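Local coordinates for protein histidine acid phosphatase (Bifidobacterium longum subsp. infantis, PDB 6RXG) that probably removes phosphate from inositol polyphosphates such as phytate and from 2,3-bisphosphoglycerate, as a histidine acid phosphatase of the MINPP1 subfamily, at residues G135-Q140 against S394-F399. The protein carries 1 engineered substitution. Residues are numbered along the deposited sequence; the frame is centred on the assembly and turned at random.
Sequences GTIAYQ and STVATF
The rings of Tyr139 and Phe399 lie side by side, pointing the same way from neighbouring parallel strands, with their planes turned 44° apart. Tyr139 CE1 comes 3.7 Å from Phe399 CD2, and Ile137 CG2 lies 3.8 Å from Phe399 CD2. One face of Phe399 carries Ala397 CB near its rim, a methyl small enough to sit beneath a ring two residues on. In Phe399 CG stands anti to the carbonyl carbon (chi1 -65°), as it does in Tyr139, which keeps both rings leaning alike toward Phe154 and Phe158 of helix 145-161. With an alanine at Tyr139, Phe399 would probably lose its aromatic neighbour and a gap would open toward that helix.

On the other face of the sheet, Thr136 and Thr395 bring their hydroxyls together, OG1 to OG1 3.0 Å. Here a beta bulge, with Val396 the extra residue, shifts the register: Thr136 O accepts from Val396 N, while Ala397 N finds no partner. Regular pairing resumes with Ala138 N to Ala397 O and continues with Phe399 N to Ala138 O (2.8 Å, 174° at the hydrogen). Backbone bonds thus join two strands of the central sheet of the histidine phosphatase fold: the Ile137/Tyr139/Phe399 face is apolar, packed on helices 145-161 and 124-133; the Thr136/Ala138/Thr398 face is more polar, Thr398 meeting helix 376-390 and bonding Tyr42.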
loop_
_atom_site.group_PDB
_atom_site.type_symbol
_atom_site.label_atom_id
_atom_site.label_comp_id
_atom_site.label_asym_id
_atom_site.label_seq_id
_atom_site.Cartn_x
_atom_site.Cartn_y
_atom_site.Cartn_z
ATOM N N GLY B 135 22.042 -10.242 -19.520
ATOM C CA GLY B 135 20.722 -9.696 -19.287
ATOM C C GLY B 135 20.806 -8.493 -18.373
ATOM O O GLY B 135 21.817 -8.274 -17.703
ATOM N N THR B 136 19.759 -7.672 -18.369
ATOM C CA THR B 136 19.765 -6.490 -17.520
ATOM C C THR B 136 18.535 -6.466 -16.633
ATOM O O THR B 136 17.461 -6.963 -16.993
ATOM C CB THR B 136 19.840 -5.171 -18.308
ATOM O OG1 THR B 136 18.731 -5.050 -19.196
ATOM C CG2 THR B 136 21.109 -5.138 -19.096
ATOM N N ILE B 137 18.716 -5.870 -15.465
ATOM C CA ILE B 137 17.657 -5.675 -14.481
ATOM C C ILE B 137 17.414 -4.180 -14.341
ATOM O O ILE B 137 18.360 -3.418 -14.129
ATOM C CB ILE B 137 18.037 -6.282 -13.120
ATOM C CG1 ILE B 137 18.036 -7.797 -13.208
ATOM C CG2 ILE B 137 17.084 -5.786 -12.005
ATOM C CD1 ILE B 137 18.669 -8.459 -11.997
ATOM N N ALA B 138 16.146 -3.774 -14.416
ATOM C CA ALA B 138 15.742 -2.380 -14.292
ATOM C C ALA B 138 14.994 -2.201 -12.975
ATOM O O ALA B 138 13.999 -2.890 -12.725
ATOM C CB ALA B 138 14.855 -1.953 -15.460
ATOM N N TYR B 139 15.488 -1.291 -12.142
ATOM C CA TYR B 139 14.815 -0.868 -10.920
ATOM C C TYR B 139 14.166 0.488 -11.147
ATOM O O TYR B 139 14.786 1.386 -11.725
ATOM C CB TYR B 139 15.792 -0.746 -9.740
ATOM C CG TYR B 139 16.297 -2.057 -9.210
ATOM C CD1 TYR B 139 15.525 -2.807 -8.328
ATOM C CD2 TYR B 139 17.539 -2.540 -9.571
ATOM C CE1 TYR B 139 15.962 -3.999 -7.830
ATOM C CE2 TYR B 139 18.005 -3.759 -9.070
ATOM C CZ TYR B 139 17.201 -4.484 -8.203
ATOM O OH TYR B 139 17.600 -5.690 -7.672
ATOM N N GLN B 140 12.926 0.636 -10.676
ATOM C CA GLN B 140 12.190 1.889 -10.800
ATOM C C GLN B 140 11.441 2.224 -9.516
ATOM O O GLN B 140 10.960 1.339 -8.796
ATOM C CB GLN B 140 11.179 1.840 -11.934
ATOM C CG GLN B 140 11.812 1.577 -13.282
ATOM C CD GLN B 140 10.799 1.485 -14.407
ATOM O OE1 GLN B 140 9.591 1.670 -14.199
ATOM N NE2 GLN B 140 11.279 1.157 -15.594
ATOM N N SER B 394 17.106 -6.802 -23.977
ATOM C CA SER B 394 17.917 -7.530 -23.016
ATOM C C SER B 394 17.449 -7.383 -21.565
ATOM O O SER B 394 18.073 -7.965 -20.684
ATOM C CB SER B 394 19.375 -7.090 -23.124
ATOM O OG SER B 394 19.472 -5.713 -22.838
ATOM N N THR B 395 16.375 -6.650 -21.284
ATOM C CA THR B 395 15.945 -6.461 -19.899
ATOM C C THR B 395 15.071 -7.635 -19.480
ATOM O O THR B 395 13.938 -7.780 -19.953
ATOM C CB THR B 395 15.211 -5.131 -19.738
ATOM O OG1 THR B 395 16.100 -4.065 -20.114
ATOM C CG2 THR B 395 14.712 -4.901 -18.251
ATOM N N VAL B 396 15.618 -8.486 -18.609
ATOM C CA VAL B 396 14.904 -9.668 -18.142
ATOM C C VAL B 396 14.004 -9.410 -16.935
ATOM O O VAL B 396 13.245 -10.306 -16.551
ATOM C CB VAL B 396 15.876 -10.805 -17.778
ATOM C CG1 VAL B 396 16.726 -11.223 -19.013
ATOM C CG2 VAL B 396 16.762 -10.422 -16.623
ATOM N N ALA B 397 14.091 -8.243 -16.302
ATOM C CA ALA B 397 13.260 -7.966 -15.141
ATOM C C ALA B 397 13.073 -6.463 -14.983
ATOM O O ALA B 397 14.017 -5.686 -15.159
ATOM C CB ALA B 397 13.853 -8.565 -13.846
ATOM N N THR B 398 11.852 -6.072 -14.630
ATOM C CA THR B 398 11.540 -4.698 -14.242
ATOM C C THR B 398 10.918 -4.746 -12.851
ATOM O O THR B 398 9.836 -5.327 -12.669
ATOM C CB THR B 398 10.592 -4.041 -15.241
ATOM O OG1 THR B 398 11.140 -4.149 -16.566
ATOM C CG2 THR B 398 10.393 -2.578 -14.900
ATOM N N PHE B 399 11.619 -4.178 -11.875
ATOM C CA PHE B 399 11.200 -4.169 -10.473
ATOM C C PHE B 399 10.811 -2.738 -10.089
ATOM O O PHE B 399 11.671 -1.851 -10.052
ATOM C CB PHE B 399 12.336 -4.678 -9.584
ATOM C CG PHE B 399 12.711 -6.120 -9.791
ATOM C CD1 PHE B 399 11.747 -7.109 -9.901
ATOM C CD2 PHE B 399 14.044 -6.501 -9.808
ATOM C CE1 PHE B 399 12.103 -8.417 -10.047
ATOM C CE2 PHE B 399 14.385 -7.827 -9.969
ATOM C CZ PHE B 399 13.408 -8.775 -10.074
HETATM O O HOH W 1 19.437 -3.434 -21.995
#